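Local atomic coordinates of thermotoga maritima TmcAL (PDB entry 5Y0T), a protein that belongs to the HIGH nucleotidyl transferase family of the HUP clan and has adenosine-5'-rp-alpha-thio-triphosphate bound in a pocket. Residues Val67-Val72 against Tyr336-Gly341; Leu90-Val95 against Ala357-Val362. All coordinates share one frame; numbering follows the deposited sequence.

Interaction 1. Residues Val67-Val72 against Tyr336-Gly341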
loop_
_atom_site.group_PDB
_atom_site.type_symbol
_atom_site.label_atom_id
_atom_site.label_comp_id
_atom_site.label_asym_id
_atom_site.label_seq_id
_atom_site.Cartn_x
_atom_site.Cartn_y
_atom_site.Cartn_z
ATOM N N VAL A 67 19.814 17.270 18.902
ATOM C CA VAL A 67 19.632 16.323 17.805
ATOM C C VAL A 67 18.552 16.847 16.863
ATOM O O VAL A 67 17.464 17.199 17.309
ATOM C CB VAL A 67 19.213 14.906 18.279
ATOM C CG1 VAL A 67 18.977 13.992 17.059
ATOM C CG2 VAL A 67 20.282 14.295 19.199
ATOM N N LEU A 68 18.889 16.911 15.579
ATOM C CA LEU A 68 17.985 17.334 14.508
ATOM C C LEU A 68 17.627 16.139 13.650
ATOM O O LEU A 68 18.436 15.230 13.501
ATOM C CB LEU A 68 18.645 18.397 13.631
ATOM C CG LEU A 68 19.437 19.467 14.383
ATOM C CD1 LEU A 68 20.166 20.420 13.411
ATOM C CD2 LEU A 68 18.507 20.227 15.290
ATOM N N GLU A 69 16.419 16.114 13.092
ATOM C CA GLU A 69 16.109 15.071 12.118
ATOM C C GLU A 69 16.556 15.474 10.711
ATOM O O GLU A 69 16.263 16.579 10.248
ATOM C CB GLU A 69 14.610 14.739 12.091
ATOM C CG GLU A 69 14.328 13.596 11.123
ATOM C CD GLU A 69 12.890 13.083 11.162
ATOM O OE1 GLU A 69 12.064 13.627 11.936
ATOM O OE2 GLU A 69 12.589 12.138 10.401
ATOM N N LEU A 70 17.280 14.582 10.047
ATOM C CA LEU A 70 17.541 14.711 8.612
ATOM C C LEU A 70 16.256 14.273 7.913
ATOM O O LEU A 70 15.845 13.127 8.067
ATOM C CB LEU A 70 18.731 13.837 8.198
ATOM C CG LEU A 70 19.073 13.743 6.695
ATOM C CD1 LEU A 70 19.438 15.119 6.162
ATOM C CD2 LEU A 70 20.203 12.761 6.456
ATOM N N PRO A 71 15.587 15.186 7.182
ATOM C CA PRO A 71 14.288 14.783 6.617
ATOM C C PRO A 71 14.370 13.534 5.754
ATOM O O PRO A 71 15.386 13.313 5.084
ATOM C CB PRO A 71 13.877 16.010 5.781
ATOM C CG PRO A 71 14.455 17.168 6.604
ATOM C CD PRO A 71 15.841 16.626 7.006
ATOM N N VAL A 72 13.311 12.732 5.784
ATOM C CA VAL A 72 13.254 11.449 5.067
ATOM C C VAL A 72 13.681 11.554 3.605
ATOM O O VAL A 72 14.345 10.665 3.079
ATOM C CB VAL A 72 11.826 10.849 5.116
ATOM C CG1 VAL A 72 11.720 9.605 4.221
ATOM C CG2 VAL A 72 11.432 10.532 6.563
ATOM N N TYR A 336 12.984 23.134 6.774
ATOM C CA TYR A 336 12.812 23.340 8.221
ATOM C C TYR A 336 13.912 22.615 8.983
ATOM O O TYR A 336 14.548 21.688 8.466
ATOM C CB TYR A 336 11.426 22.823 8.717
ATOM C CG TYR A 336 11.165 21.411 8.231
ATOM C CD1 TYR A 336 11.654 20.305 8.921
ATOM C CD2 TYR A 336 10.489 21.188 7.035
ATOM C CE1 TYR A 336 11.459 19.014 8.440
ATOM C CE2 TYR A 336 10.292 19.909 6.554
ATOM C CZ TYR A 336 10.759 18.828 7.253
ATOM O OH TYR A 336 10.557 17.559 6.731
ATOM N N ILE A 337 14.116 23.038 10.216
ATOM C CA ILE A 337 14.979 22.322 11.129
ATOM C C ILE A 337 14.104 21.644 12.175
ATOM O O ILE A 337 13.477 22.322 12.986
ATOM C CB ILE A 337 15.983 23.264 11.817
ATOM C CG1 ILE A 337 16.925 23.881 10.772
ATOM C CG2 ILE A 337 16.785 22.480 12.850
ATOM C CD1 ILE A 337 17.638 25.160 11.247
ATOM N N ARG A 338 14.072 20.313 12.167
ATOM C CA ARG A 338 13.253 19.567 13.131
ATOM C C ARG A 338 14.102 19.206 14.352
ATOM O O ARG A 338 15.110 18.539 14.211
ATOM C CB ARG A 338 12.673 18.288 12.493
ATOM C CG ARG A 338 12.009 17.317 13.507
ATOM C CD ARG A 338 10.574 17.737 13.859
ATOM N NE ARG A 338 9.971 16.828 14.846
ATOM C CZ ARG A 338 9.376 15.682 14.528
ATOM N NH1 ARG A 338 9.278 15.316 13.252
ATOM N NH2 ARG A 338 8.852 14.916 15.481
ATOM N N ILE A 339 13.684 19.632 15.542
ATOM C CA ILE A 339 14.400 19.296 16.772
ATOM C C ILE A 339 13.851 17.991 17.325
ATOM O O ILE A 339 12.677 17.931 17.665
ATOM C CB ILE A 339 14.232 20.373 17.874
ATOM C CG1 ILE A 339 14.580 21.782 17.372
ATOM C CG2 ILE A 339 15.009 19.980 19.145
ATOM C CD1 ILE A 339 15.927 21.916 16.761
ATOM N N LEU A 340 14.666 16.935 17.353
ATOM C CA LEU A 340 14.256 15.681 17.984
ATOM C C LEU A 340 14.581 15.622 19.471
ATOM O O LEU A 340 13.961 14.856 20.208
ATOM C CB LEU A 340 14.898 14.486 17.278
ATOM C CG LEU A 340 14.431 14.229 15.845
ATOM C CD1 LEU A 340 15.232 13.075 15.295
ATOM C CD2 LEU A 340 12.895 13.939 15.759
ATOM N N GLY A 341 15.559 16.413 19.915
ATOM C CA GLY A 341 15.909 16.421 21.318
ATOM C C GLY A 341 17.051 17.369 21.643
ATOM O O GLY A 341 17.819 17.769 20.754
HETATM O O HOH W 1 10.815 15.789 10.939
HETATM O O HOH W 2 15.527 19.095 10.132
#
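Leu68 and Ile339 lie side by side on one face of an antiparallel strand pair, pointing the same way, and their ends are pressed together: Leu68 CD2 comes within 3.4 Å of Ile339 CD1, closer than two methyls normally sit. The same CD2 also meets Ile337 CG2. The backbone here forms a classic beta bulge: Leu340 and Gly341 both face Val67, whose O accepts from Leu340 N at 2.8 Å and weakly from Gly341 N. Val67 N returns a nearly straight bond (175°) to Gly341 O, 2.8 Å away. On the other face Glu69 and Arg338 run alongside each other. Glu69 is extended, whereas Arg338 bends at chi2 (82°), leaving carboxylate and guanidinium planes 54° apart. Glu69 OE1 sits 3.5 Å from Arg338 NH1, well out of the guanidinium plane, so the pair attracts by charge alone, while a water bridges the same two atoms, donating to OE1 and accepting from NH1. The stronger partners lie outside the pair: Lys52 forms a salt bridge with Glu69 OE1, and Asp413 one with Arg338 NH2. Leu340 crosses Glu69 obliquely, with CD1 3.7 Å from Glu69 CB and CD2 above one guanidinium face, offset toward its rim. Beyond the strand, Pro71 and Tyr336 reach tip to tip, Pro71 CB 3.8 Å from Tyr336 OH, a hydroxyl hydrogen-bonded to Asp391 of helix 381-399.

Interaction 2. Residues Leu90-Val95 against Ala357-Val362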
loop_
_atom_site.group_PDB
_atom_site.type_symbol
_atom_site.label_atom_id
_atom_site.label_comp_id
_atom_site.label_asym_id
_atom_site.label_seq_id
_atom_site.Cartn_x
_atom_site.Cartn_y
_atom_site.Cartn_z
ATOM N N LEU A 90 22.695 21.386 8.768
ATOM C CA LEU A 90 23.748 21.915 9.639
ATOM C C LEU A 90 24.048 23.383 9.340
ATOM O O LEU A 90 24.095 24.215 10.247
ATOM C CB LEU A 90 25.018 21.075 9.500
ATOM C CG LEU A 90 24.828 19.674 10.081
ATOM C CD1 LEU A 90 26.105 18.832 9.948
ATOM C CD2 LEU A 90 24.385 19.742 11.546
ATOM N N ASP A 91 24.257 23.701 8.067
ATOM C CA ASP A 91 24.514 25.080 7.692
ATOM C C ASP A 91 23.347 26.011 8.082
ATOM O O ASP A 91 23.562 27.159 8.453
ATOM C CB ASP A 91 24.781 25.180 6.194
ATOM C CG ASP A 91 25.057 26.601 5.754
ATOM O OD1 ASP A 91 26.192 27.065 5.965
ATOM O OD2 ASP A 91 24.136 27.239 5.206
ATOM N N ALA A 92 22.118 25.510 8.006
ATOM C CA ALA A 92 20.944 26.346 8.254
ATOM C C ALA A 92 20.778 26.709 9.731
ATOM O O ALA A 92 20.072 27.665 10.062
ATOM C CB ALA A 92 19.694 25.664 7.751
ATOM N N THR A 93 21.425 25.956 10.618
ATOM C CA THR A 93 21.345 26.257 12.045
ATOM C C THR A 93 21.897 27.641 12.324
ATOM O O THR A 93 21.520 28.274 13.313
ATOM C CB THR A 93 22.149 25.272 12.896
ATOM O OG1 THR A 93 23.532 25.379 12.527
ATOM C CG2 THR A 93 21.657 23.817 12.677
ATOM N N GLY A 94 22.817 28.079 11.464
ATOM C CA GLY A 94 23.452 29.379 11.594
ATOM C C GLY A 94 24.592 29.391 12.599
ATOM O O GLY A 94 25.178 30.452 12.852
ATOM N N VAL A 95 24.796 28.275 13.294
ATOM C CA VAL A 95 25.850 28.206 14.320
ATOM C C VAL A 95 26.989 27.188 14.140
ATOM O O VAL A 95 28.021 27.277 14.817
ATOM C CB VAL A 95 25.214 27.933 15.696
ATOM C CG1 VAL A 95 24.208 29.038 16.046
ATOM C CG2 VAL A 95 24.535 26.565 15.691
ATOM N N ALA A 357 19.247 31.092 12.825
ATOM C CA ALA A 357 18.961 30.025 11.860
ATOM C C ALA A 357 18.371 30.584 10.574
ATOM O O ALA A 357 17.723 31.622 10.590
ATOM C CB ALA A 357 18.027 28.994 12.445
ATOM N N LYS A 358 18.630 29.899 9.463
ATOM C CA LYS A 358 18.138 30.322 8.154
ATOM C C LYS A 358 16.907 29.534 7.725
ATOM O O LYS A 358 16.394 29.761 6.642
ATOM C CB LYS A 358 19.234 30.168 7.084
ATOM C CG LYS A 358 20.622 30.679 7.490
ATOM C CD LYS A 358 21.701 30.143 6.533
ATOM C CE LYS A 358 23.107 30.431 7.046
ATOM N NZ LYS A 358 24.119 30.275 5.962
ATOM N N LEU A 359 16.479 28.578 8.552
ATOM C CA LEU A 359 15.249 27.817 8.313
ATOM C C LEU A 359 14.402 27.865 9.575
ATOM O O LEU A 359 14.954 27.971 10.667
ATOM C CB LEU A 359 15.549 26.353 7.950
ATOM C CG LEU A 359 16.254 26.037 6.626
ATOM C CD1 LEU A 359 16.583 24.548 6.540
ATOM C CD2 LEU A 359 15.357 26.463 5.468
ATOM N N PRO A 360 13.066 27.767 9.434
ATOM C CA PRO A 360 12.161 27.727 10.592
ATOM C C PRO A 360 12.482 26.536 11.485
ATOM O O PRO A 360 12.762 25.454 10.974
ATOM C CB PRO A 360 10.768 27.569 9.957
ATOM C CG PRO A 360 10.929 28.060 8.567
ATOM C CD PRO A 360 12.326 27.681 8.164
ATOM N N ILE A 361 12.454 26.737 12.795
ATOM C CA ILE A 361 12.747 25.661 13.734
ATOM C C ILE A 361 11.438 25.069 14.247
ATOM O O ILE A 361 10.572 25.796 14.734
ATOM C CB ILE A 361 13.605 26.182 14.908
ATOM C CG1 ILE A 361 14.996 26.556 14.398
ATOM C CG2 ILE A 361 13.704 25.145 16.019
ATOM C CD1 ILE A 361 15.724 27.543 15.289
ATOM N N VAL A 362 11.291 23.757 14.111
ATOM C CA VAL A 362 10.104 23.056 14.588
ATOM C C VAL A 362 10.470 22.259 15.837
ATOM O O VAL A 362 11.278 21.342 15.762
ATOM C CB VAL A 362 9.527 22.103 13.504
ATOM C CG1 VAL A 362 8.317 21.322 14.042
ATOM C CG2 VAL A 362 9.159 22.882 12.239
#
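The close-fitting part of this contact lies where the C-terminal end of helix 79-92 meets the turn after helix 346-356. Ala92 O accepts a short, straight bond from Lys358 N (2.7 Å, 166°), with the donor in the carbonyl plane. Ala357 CA adds CA-H...O contacts to the same oxygen, at 3.2 Å, and to Thr93 O. Beside this bond the Ala92 methyl rests on the end of Leu359, CB 3.5 Å from Leu359 CD1. The turn out of the helix is held from within: Thr93 OG1 donates to Leu90 O at 2.6 Å, in that carbonyl's plane, and accepts from Val95 N, an ST turn, while Gly94 leaves the helical conformation with positive phi (81°). The looser side faces solvent. There the exposed Lys358 stretches out beyond CG and crosses Asp91 obliquely; its chain passes the Asp91 carbonyl, CE 3.6 Å from Asp91 O. This brings NZ to 3.1 Å from Asp91 OD2, approaching from above the carboxylate plane, in a hydrogen-bonded salt bridge. Asp91 OD1 is taken by Ser184 OG. On the inner side, Ala92, Ala357 and Leu359 all pack on Ile337 of strand 337-343; Thr93 and Val95 lean on helix 346-356, and Leu90 and Val95 reach strand 32-38 at Val36 and Ile34.

How the interactions relate
Interactions 1 and 2 have centres about 10 Å apart and are joined through Ile337, whose strand 337-343 runs antiparallel to 66-70 and parallel to 361-362. Ile337 N lies 2.9 Å from Pro360 O and Ile337 O 2.8 Å from Val362 N, both probable hydrogen bonds. The segments alternate along the chain. Interaction 1 adds strand 337-343 to the parallel strands at 66-70, while interaction 2 joins the loop after helix 346-356 to the end of helix 79-92. Ile337 CD1 also packs 3.7 Å from Ala92 O. Interaction 1 is buried; interaction 2 lies farther from the chain's centre. The bound adenosine-5'-rp-alpha-thio-triphosphate is about 11 Å from the Val67 side chain.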